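Local coordinates for 70 kDa peptidylprolyl isomerase, putative (Plasmodium falciparum, PDB 2FBN), which is a putative FK506-binding peptidylprolyl isomerase, represented here by its C-terminal tetratricopeptide-repeat domain, which probably docks the C-terminal peptide of Hsp90, at residues 32-37 with 72-77; 40-45 with 88-93; 55-60 with 95-100. All coordinates share one frame; numbering follows the deposited sequence.

Contact 1 (32-37 with 72-77)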
loop_
_atom_site.group_PDB
_atom_site.type_symbol
_atom_site.label_atom_id
_atom_site.label_comp_id
_atom_site.label_asym_id
_atom_site.label_seq_id
_atom_site.Cartn_x
_atom_site.Cartn_y
_atom_site.Cartn_z
ATOM N N GLU A 32 -12.854 10.409 17.038
ATOM C CA GLU A 32 -12.052 11.502 17.580
ATOM C C GLU A 32 -10.685 11.005 18.067
ATOM O O GLU A 32 -9.648 11.651 17.822
ATOM C CB GLU A 32 -12.822 12.199 18.703
ATOM C CG GLU A 32 -14.064 12.947 18.225
ATOM C CD GLU A 32 -15.307 12.063 18.005
ATOM O OE1 GLU A 32 -15.268 10.819 18.242
ATOM O OE2 GLU A 32 -16.343 12.633 17.576
ATOM N N GLU A 33 -10.674 9.853 18.738
ATOM C CA GLU A 33 -9.437 9.279 19.265
ATOM C C GLU A 33 -8.523 8.774 18.158
ATOM O O GLU A 33 -7.297 8.858 18.282
ATOM C CB GLU A 33 -9.716 8.152 20.252
ATOM C CG GLU A 33 -10.316 8.611 21.576
ATOM C CD GLU A 33 -10.682 7.444 22.477
ATOM O OE1 GLU A 33 -11.316 6.472 22.004
ATOM O OE2 GLU A 33 -10.358 7.518 23.684
ATOM N N LYS A 34 -9.118 8.251 17.083
ATOM C CA LYS A 34 -8.328 7.806 15.928
ATOM C C LYS A 34 -7.540 8.984 15.368
ATOM O O LYS A 34 -6.340 8.871 15.131
ATOM C CB LYS A 34 -9.196 7.160 14.852
ATOM C CG LYS A 34 -9.774 5.815 15.286
ATOM C CD LYS A 34 -10.605 5.208 14.188
ATOM C CE LYS A 34 -11.204 3.879 14.618
ATOM N NZ LYS A 34 -12.029 3.303 13.535
ATOM N N VAL A 35 -8.210 10.122 15.208
ATOM C CA VAL A 35 -7.554 11.340 14.715
ATOM C C VAL A 35 -6.446 11.810 15.652
ATOM O O VAL A 35 -5.325 12.092 15.196
ATOM C CB VAL A 35 -8.568 12.481 14.473
ATOM C CG1 VAL A 35 -7.845 13.785 14.063
ATOM C CG2 VAL A 35 -9.543 12.080 13.375
ATOM N N GLN A 36 -6.753 11.884 16.951
ATOM C CA GLN A 36 -5.777 12.358 17.936
ATOM C C GLN A 36 -4.531 11.480 17.984
ATOM O O GLN A 36 -3.407 11.991 17.969
ATOM C CB GLN A 36 -6.404 12.506 19.336
ATOM C CG GLN A 36 -5.490 13.203 20.345
ATOM C CD GLN A 36 -4.995 14.561 19.862
ATOM O OE1 GLN A 36 -5.784 15.479 19.626
ATOM N NE2 GLN A 36 -3.676 14.693 19.711
ATOM N N SER A 37 -4.738 10.164 18.035
ATOM C CA SER A 37 -3.637 9.208 18.095
ATOM C C SER A 37 -2.811 9.256 16.806
ATOM O O SER A 37 -1.584 9.225 16.856
ATOM C CB SER A 37 -4.137 7.789 18.369
ATOM O OG SER A 37 -4.850 7.712 19.604
ATOM N N GLU A 72 -13.659 5.266 5.195
ATOM C CA GLU A 72 -14.117 5.875 3.926
ATOM C C GLU A 72 -15.453 6.578 4.076
ATOM O O GLU A 72 -15.750 7.521 3.329
ATOM C CB GLU A 72 -14.244 4.838 2.802
ATOM C CG GLU A 72 -12.938 4.207 2.348
ATOM C CD GLU A 72 -12.645 2.878 3.037
ATOM O OE1 GLU A 72 -13.293 2.569 4.067
ATOM O OE2 GLU A 72 -11.759 2.139 2.538
ATOM N N GLU A 73 -16.247 6.112 5.037
ATOM C CA GLU A 73 -17.629 6.545 5.194
ATOM C C GLU A 73 -17.821 7.552 6.329
ATOM O O GLU A 73 -18.955 7.848 6.732
ATOM C CB GLU A 73 -18.525 5.330 5.383
ATOM C CG GLU A 73 -18.158 4.208 4.430
ATOM C CD GLU A 73 -19.268 3.222 4.233
ATOM O OE1 GLU A 73 -19.838 2.757 5.246
ATOM O OE2 GLU A 73 -19.559 2.912 3.057
ATOM N N TRP A 74 -16.709 8.082 6.832
ATOM C CA TRP A 74 -16.749 9.213 7.743
ATOM C C TRP A 74 -17.442 10.386 7.052
ATOM O O TRP A 74 -17.301 10.575 5.838
ATOM C CB TRP A 74 -15.336 9.631 8.116
ATOM C CG TRP A 74 -14.681 8.813 9.206
ATOM C CD1 TRP A 74 -15.028 7.564 9.632
ATOM C CD2 TRP A 74 -13.535 9.199 9.980
ATOM N NE1 TRP A 74 -14.180 7.150 10.637
ATOM C CE2 TRP A 74 -13.253 8.134 10.868
ATOM C CE3 TRP A 74 -12.718 10.337 10.001
ATOM C CZ2 TRP A 74 -12.185 8.175 11.780
ATOM C CZ3 TRP A 74 -11.657 10.383 10.916
ATOM C CH2 TRP A 74 -11.403 9.303 11.789
ATOM N N ASP A 75 -18.175 11.169 7.832
ATOM C CA ASP A 75 -18.867 12.342 7.292
ATOM C C ASP A 75 -18.860 13.542 8.248
ATOM O O ASP A 75 -19.539 14.541 7.998
ATOM C CB ASP A 75 -20.296 11.987 6.855
ATOM C CG ASP A 75 -21.133 11.405 7.981
ATOM O OD1 ASP A 75 -20.799 11.602 9.174
ATOM O OD2 ASP A 75 -22.139 10.742 7.660
ATOM N N ASP A 76 -18.115 13.431 9.350
ATOM C CA ASP A 76 -17.886 14.578 10.234
ATOM C C ASP A 76 -16.818 15.461 9.595
ATOM O O ASP A 76 -15.635 15.102 9.580
ATOM C CB ASP A 76 -17.463 14.120 11.646
ATOM C CG ASP A 76 -17.176 15.291 12.602
ATOM O OD1 ASP A 76 -16.749 16.366 12.148
ATOM O OD2 ASP A 76 -17.366 15.128 13.830
ATOM N N GLN A 77 -17.226 16.625 9.084
ATOM C CA GLN A 77 -16.295 17.470 8.326
ATOM C C GLN A 77 -15.038 17.841 9.113
ATOM O O GLN A 77 -13.954 17.925 8.531
ATOM C CB GLN A 77 -16.976 18.730 7.751
ATOM C CG GLN A 77 -16.161 19.364 6.628
ATOM C CD GLN A 77 -16.808 20.596 6.017
ATOM O OE1 GLN A 77 -16.881 21.654 6.646
ATOM N NE2 GLN A 77 -17.242 20.475 4.768
HETATM O O HOH W 1 -17.762 12.413 14.996
HETATM O O HOH W 2 -14.136 4.808 12.303
#

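Contact 2 (40-45 with 88-93)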
loop_
_atom_site.group_PDB
_atom_site.type_symbol
_atom_site.label_atom_id
_atom_site.label_comp_id
_atom_site.label_asym_id
_atom_site.label_seq_id
_atom_site.Cartn_x
_atom_site.Cartn_y
_atom_site.Cartn_z
ATOM N N ASP A 40 -0.625 12.299 16.941
ATOM C CA ASP A 40 0.441 12.122 17.926
ATOM C C ASP A 40 1.534 11.192 17.412
ATOM O O ASP A 40 2.740 11.460 17.573
ATOM C CB ASP A 40 -0.127 11.567 19.227
ATOM C CG ASP A 40 -0.928 12.596 20.012
ATOM O OD1 ASP A 40 -0.816 13.818 19.731
ATOM O OD2 ASP A 40 -1.676 12.154 20.911
ATOM N N ILE A 41 1.112 10.094 16.784
ATOM C CA ILE A 41 2.054 9.120 16.241
ATOM C C ILE A 41 2.838 9.727 15.057
ATOM O O ILE A 41 4.050 9.495 14.928
ATOM C CB ILE A 41 1.340 7.788 15.893
ATOM C CG1 ILE A 41 0.835 7.142 17.201
ATOM C CG2 ILE A 41 2.283 6.831 15.148
ATOM C CD1 ILE A 41 -0.255 6.117 17.018
ATOM N N LYS A 42 2.155 10.522 14.231
ATOM C CA LYS A 42 2.816 11.260 13.154
ATOM C C LYS A 42 3.938 12.138 13.738
ATOM O O LYS A 42 5.047 12.154 13.216
ATOM C CB LYS A 42 1.816 12.112 12.358
ATOM C CG LYS A 42 2.462 12.897 11.206
ATOM C CD LYS A 42 1.708 14.184 10.880
ATOM C CE LYS A 42 1.510 15.079 12.093
ATOM N NZ LYS A 42 1.655 16.522 11.759
ATOM N N GLU A 43 3.650 12.841 14.832
ATOM C CA GLU A 43 4.676 13.681 15.461
ATOM C C GLU A 43 5.876 12.849 15.944
ATOM O O GLU A 43 7.023 13.269 15.804
ATOM C CB GLU A 43 4.089 14.540 16.591
ATOM C CG GLU A 43 2.984 15.495 16.142
ATOM C CD GLU A 43 3.484 16.702 15.380
ATOM O OE1 GLU A 43 3.693 16.579 14.151
ATOM O OE2 GLU A 43 3.645 17.787 16.003
ATOM N N GLU A 44 5.621 11.660 16.477
ATOM C CA GLU A 44 6.702 10.739 16.843
ATOM C C GLU A 44 7.566 10.366 15.637
ATOM O O GLU A 44 8.797 10.259 15.745
ATOM C CB GLU A 44 6.146 9.457 17.446
ATOM C CG GLU A 44 5.468 9.625 18.801
ATOM C CD GLU A 44 4.953 8.306 19.324
ATOM O OE1 GLU A 44 5.759 7.358 19.470
ATOM O OE2 GLU A 44 3.742 8.215 19.595
ATOM N N GLY A 45 6.900 10.141 14.502
ATOM C CA GLY A 45 7.591 9.893 13.233
ATOM C C GLY A 45 8.500 11.056 12.864
ATOM O O GLY A 45 9.674 10.844 12.506
ATOM N N ILE A 88 -1.999 13.479 4.222
ATOM C CA ILE A 88 -1.028 14.174 3.352
ATOM C C ILE A 88 0.374 14.186 3.960
ATOM O O ILE A 88 1.358 13.838 3.290
ATOM C CB ILE A 88 -1.505 15.610 3.022
ATOM C CG1 ILE A 88 -2.717 15.544 2.073
ATOM C CG2 ILE A 88 -0.334 16.443 2.481
ATOM C CD1 ILE A 88 -3.445 16.864 1.903
ATOM N N SER A 89 0.475 14.554 5.237
ATOM C CA SER A 89 1.775 14.627 5.915
ATOM C C SER A 89 2.484 13.278 6.020
ATOM O O SER A 89 3.670 13.156 5.693
ATOM C CB SER A 89 1.627 15.229 7.311
ATOM O OG SER A 89 1.219 16.576 7.203
ATOM N N CYS A 90 1.755 12.275 6.491
ATOM C CA CYS A 90 2.314 10.938 6.624
ATOM C C CYS A 90 2.776 10.396 5.274
ATOM O O CYS A 90 3.865 9.834 5.167
ATOM C CB CYS A 90 1.256 9.996 7.182
ATOM S SG CYS A 90 1.025 10.272 8.946
ATOM N N ASN A 91 1.937 10.519 4.246
ATOM C CA ASN A 91 2.346 9.992 2.944
ATOM C C ASN A 91 3.506 10.761 2.304
ATOM O O ASN A 91 4.379 10.153 1.680
ATOM C CB ASN A 91 1.165 9.867 2.005
ATOM C CG ASN A 91 0.305 8.666 2.349
ATOM O OD1 ASN A 91 0.738 7.504 2.203
ATOM N ND2 ASN A 91 -0.908 8.928 2.796
ATOM N N LEU A 92 3.505 12.083 2.453
ATOM C CA LEU A 92 4.628 12.881 1.966
ATOM C C LEU A 92 5.920 12.477 2.675
ATOM O O LEU A 92 6.957 12.230 2.034
ATOM C CB LEU A 92 4.374 14.368 2.176
ATOM C CG LEU A 92 3.533 15.128 1.167
ATOM C CD1 LEU A 92 3.246 16.510 1.734
ATOM C CD2 LEU A 92 4.293 15.234 -0.157
ATOM N N ASN A 93 5.864 12.421 4.007
ATOM C CA ASN A 93 7.037 12.062 4.805
ATOM C C ASN A 93 7.500 10.645 4.472
ATOM O O ASN A 93 8.696 10.386 4.373
ATOM C CB ASN A 93 6.786 12.234 6.309
ATOM C CG ASN A 93 6.463 13.673 6.690
ATOM O OD1 ASN A 93 6.699 14.600 5.906
ATOM N ND2 ASN A 93 5.883 13.861 7.872
HETATM O O HOH W 3 -0.453 16.851 9.799
#

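Contact 3 (55-60 with 95-100)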
loop_
_atom_site.group_PDB
_atom_site.type_symbol
_atom_site.label_atom_id
_atom_site.label_comp_id
_atom_site.label_asym_id
_atom_site.label_seq_id
_atom_site.Cartn_x
_atom_site.Cartn_y
_atom_site.Cartn_z
ATOM N N ASN A 55 14.173 4.383 9.402
ATOM C CA ASN A 55 13.369 3.164 9.524
ATOM C C ASN A 55 12.329 3.305 10.624
ATOM O O ASN A 55 11.176 2.888 10.476
ATOM C CB ASN A 55 14.271 1.964 9.785
ATOM C CG ASN A 55 15.151 1.643 8.596
ATOM O OD1 ASN A 55 14.760 1.847 7.442
ATOM N ND2 ASN A 55 16.338 1.129 8.868
ATOM N N GLU A 56 12.751 3.913 11.729
ATOM C CA GLU A 56 11.884 4.148 12.883
ATOM C C GLU A 56 10.766 5.124 12.518
ATOM O O GLU A 56 9.600 4.930 12.913
ATOM C CB GLU A 56 12.714 4.686 14.046
ATOM C CG GLU A 56 13.696 3.648 14.654
ATOM C CD GLU A 56 14.949 3.330 13.801
ATOM O OE1 GLU A 56 15.230 4.003 12.776
ATOM O OE2 GLU A 56 15.671 2.373 14.183
ATOM N N ALA A 57 11.124 6.172 11.765
ATOM C CA ALA A 57 10.139 7.140 11.288
ATOM C C ALA A 57 9.086 6.473 10.404
ATOM O O ALA A 57 7.886 6.734 10.556
ATOM C CB ALA A 57 10.815 8.280 10.546
ATOM N N ILE A 58 9.543 5.593 9.512
ATOM C CA ILE A 58 8.637 4.869 8.603
ATOM C C ILE A 58 7.578 4.085 9.390
ATOM O O ILE A 58 6.377 4.181 9.095
ATOM C CB ILE A 58 9.426 3.942 7.662
ATOM C CG1 ILE A 58 10.210 4.793 6.644
ATOM C CG2 ILE A 58 8.483 2.947 6.982
ATOM C CD1 ILE A 58 11.294 4.029 5.887
ATOM N N VAL A 59 8.023 3.327 10.395
ATOM C CA VAL A 59 7.091 2.570 11.238
ATOM C C VAL A 59 6.002 3.483 11.820
ATOM O O VAL A 59 4.800 3.173 11.716
ATOM C CB VAL A 59 7.856 1.788 12.337
ATOM C CG1 VAL A 59 6.885 1.150 13.313
ATOM C CG2 VAL A 59 8.796 0.720 11.689
ATOM N N LYS A 60 6.407 4.629 12.370
ATOM C CA LYS A 60 5.452 5.558 13.007
ATOM C C LYS A 60 4.462 6.142 12.009
ATOM O O LYS A 60 3.249 6.169 12.268
ATOM C CB LYS A 60 6.159 6.681 13.771
ATOM C CG LYS A 60 6.998 6.177 14.949
ATOM C CD LYS A 60 6.125 5.629 16.075
ATOM C CE LYS A 60 6.994 5.245 17.263
ATOM N NZ LYS A 60 6.194 4.629 18.342
ATOM N N ALA A 95 7.164 9.205 1.592
ATOM C CA ALA A 95 7.817 9.279 0.278
ATOM C C ALA A 95 9.271 9.746 0.446
ATOM O O ALA A 95 10.194 9.142 -0.114
ATOM C CB ALA A 95 7.053 10.186 -0.645
ATOM N N THR A 96 9.472 10.797 1.240
ATOM C CA THR A 96 10.837 11.236 1.596
ATOM C C THR A 96 11.683 10.105 2.198
ATOM O O THR A 96 12.810 9.848 1.751
ATOM C CB THR A 96 10.810 12.441 2.554
ATOM O OG1 THR A 96 9.973 13.468 1.996
ATOM C CG2 THR A 96 12.222 12.974 2.786
ATOM N N CYS A 97 11.130 9.404 3.192
ATOM C CA CYS A 97 11.843 8.327 3.854
ATOM C C CYS A 97 12.278 7.276 2.852
ATOM O O CYS A 97 13.412 6.835 2.827
ATOM C CB CYS A 97 10.972 7.680 4.943
ATOM S SG CYS A 97 10.778 8.754 6.396
ATOM N N TYR A 98 11.352 6.885 1.993
ATOM C CA TYR A 98 11.655 5.834 1.043
ATOM C C TYR A 98 12.647 6.283 -0.045
ATOM O O TYR A 98 13.488 5.494 -0.470
ATOM C CB TYR A 98 10.356 5.309 0.466
ATOM C CG TYR A 98 9.580 4.426 1.428
ATOM C CD1 TYR A 98 10.191 3.338 2.064
ATOM C CD2 TYR A 98 8.225 4.665 1.667
ATOM C CE1 TYR A 98 9.451 2.488 2.924
ATOM C CE2 TYR A 98 7.487 3.824 2.516
ATOM C CZ TYR A 98 8.110 2.755 3.140
ATOM O OH TYR A 98 7.368 1.925 3.970
ATOM N N ASN A 99 12.556 7.539 -0.490
ATOM C CA ASN A 99 13.617 8.089 -1.373
ATOM C C ASN A 99 14.996 8.059 -0.717
ATOM O O ASN A 99 15.983 7.646 -1.333
ATOM C CB ASN A 99 13.258 9.483 -1.860
ATOM C CG ASN A 99 12.285 9.451 -3.043
ATOM O OD1 ASN A 99 12.210 8.446 -3.772
ATOM N ND2 ASN A 99 11.587 10.560 -3.269
ATOM N N LYS A 100 15.047 8.452 0.546
ATOM C CA LYS A 100 16.280 8.373 1.331
ATOM C C LYS A 100 16.818 6.942 1.413
ATOM O O LYS A 100 18.018 6.708 1.216
ATOM C CB LYS A 100 16.054 8.939 2.727
ATOM C CG LYS A 100 16.032 10.454 2.765
ATOM C CD LYS A 100 15.582 11.018 4.121
ATOM C CE LYS A 100 15.957 12.501 4.222
ATOM N NZ LYS A 100 17.457 12.681 4.367
#

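Contact 1 (32-37 with 72-77)
At the N-terminal edge of this all-helical tetratricopeptide-repeat domain, W74, in the loop that leads into helix 77-100, turns the edge of the six-membered ring of its indole to V35 and K34 of helix 31-50. V35 CG2 lies 3.7 Å from W74 CZ3 and as far from CH2, coming to the rim of the ring near its plane rather than over a face. The aliphatic stem of K34 approaches the same rim, CD 4.1 Å from W74 CZ2. W74 thereby ties the loop to the first turn of helix 31-50, and V35 reaches on to K82 and I86, W74 to L79 and L80, so that the start of helix 77-100 takes part in the same cluster. Because the K34 chain runs fully extended beyond CG, its ammonium group ends one water away from the indole nitrogen. Water 2, in the ring plane, accepts from both K34 NZ and W74 NE1, at 2.9 Å from each. A second water joins the carboxylates of E32 and D76, donating to E32 OE2 and D76 OD2 (3.0 Å each); with those oxygens 4.6 Å apart, this bridge probably eases their like charges. D76 also N-caps helix 77-100, its OD1 making weak bonds to the N-H groups of I78 and L79.

Contact 2 (40-45 with 88-93)
K42 reaches from helix 31-50 across to helix 77-100 and lays its methylene groups against C90 and S89. Its CG stands anti to the backbone N (chi1 -179°), which carries the chain out toward the other helix. There C90 SG rests against the base of the lysine, 3.8 Å from K42 CG and 4.0 Å from K42 CB. One carbon further along, K42 CD meets S89 CB at 3.7 Å. Past this point the chain bends (chi3 54°), and the ammonium group turns aside to a polar cluster. K42 NZ forms a salt bridge of 3.1 Å with E43 OE1 of its own helix, meeting that oxygen from above the carboxylate plane, 49° out of it. It also donates to water 3, which is hydrogen-bonded in turn to S89 OG and so makes a water-mediated link between the two segments. S89 OG has a further bond to N85 O, one turn back. The backbones come closest at K42 and C90, their CA atoms 6.6 Å apart. Helix 54-66 closes the neighbouring side, A64 and L65 touching C90 and Y61 touching N93, while helix 104-117 packs against I88, N91 and L92.

Contact 3 (55-60 with 95-100)
I58 of helix 54-66 projects at helix 77-100 and wedges between C97 and Y98, so the contact can be followed along its branches. From CB, which points toward the partner helix, the chain divides. CG1, anti to the carbonyl carbon (chi1 -70°), runs straight to C97: it lies 3.4 Å from C97 CB, tighter than the usual carbon-carbon separation, and 4.0 Å from C97 SG. At its tip, CD1 remains by the cysteine, 3.8 Å from C97 CB, and also comes to the tyrosine ring, 3.8 Å from Y98 CE1, approaching the ring obliquely. The other branch meets the far end of the same tyrosine, I58 CG2 lying 3.4 Å from Y98 OH and 3.9 Å from Y98 CZ. Together the two branches run along the ring from Y98 CD1 and CE1 to its hydroxyl, and the isoleucine and tyrosine chains lie at a slant to one another. One residue back, A57 CB adds a looser apolar touch to C97 SG, so the sulfur bears on two successive residues of helix 54-66. The interface itself is made by apolar groups, apart from the tyrosine hydroxyl, whose oxygen has a weak hydrogen bond with K62 NZ. The Y98 ring also meets H110 of helix 104-117, their planes about 25° apart, while F49 of helix 31-50 touches C97. Between the two segments the helix axes approach to 9.8 Å, their directions 148° apart. Such a roughly antiparallel, tilted pairing, filled by a branched side chain set against a cysteine and a tyrosine and backed by further helices, is in keeping with the stacked helical hairpins of a tetratricopeptide-repeat superhelix.

From the N terminus, helix 31-50 supplies the first segments of contacts 1 and 2, and helix 54-66 then supplies that of contact 3. The chain returns in the same order: the loop at 72-77 closes contact 1, 88-93 closes contact 2 and 95-100 closes contact 3. Every pair of loops therefore crosses, and none is enclosed by another. Helix 77-100 thus runs against both earlier helices in succession, with the loop before it fastened to the start of helix 31-50. Contacts 2 and 3, centres 10 Å apart, touch directly through the E44-K60 salt bridge and the packing of G45 on A57 and K60; contact 1 lies further out, 24 Å from contact 3 between centres.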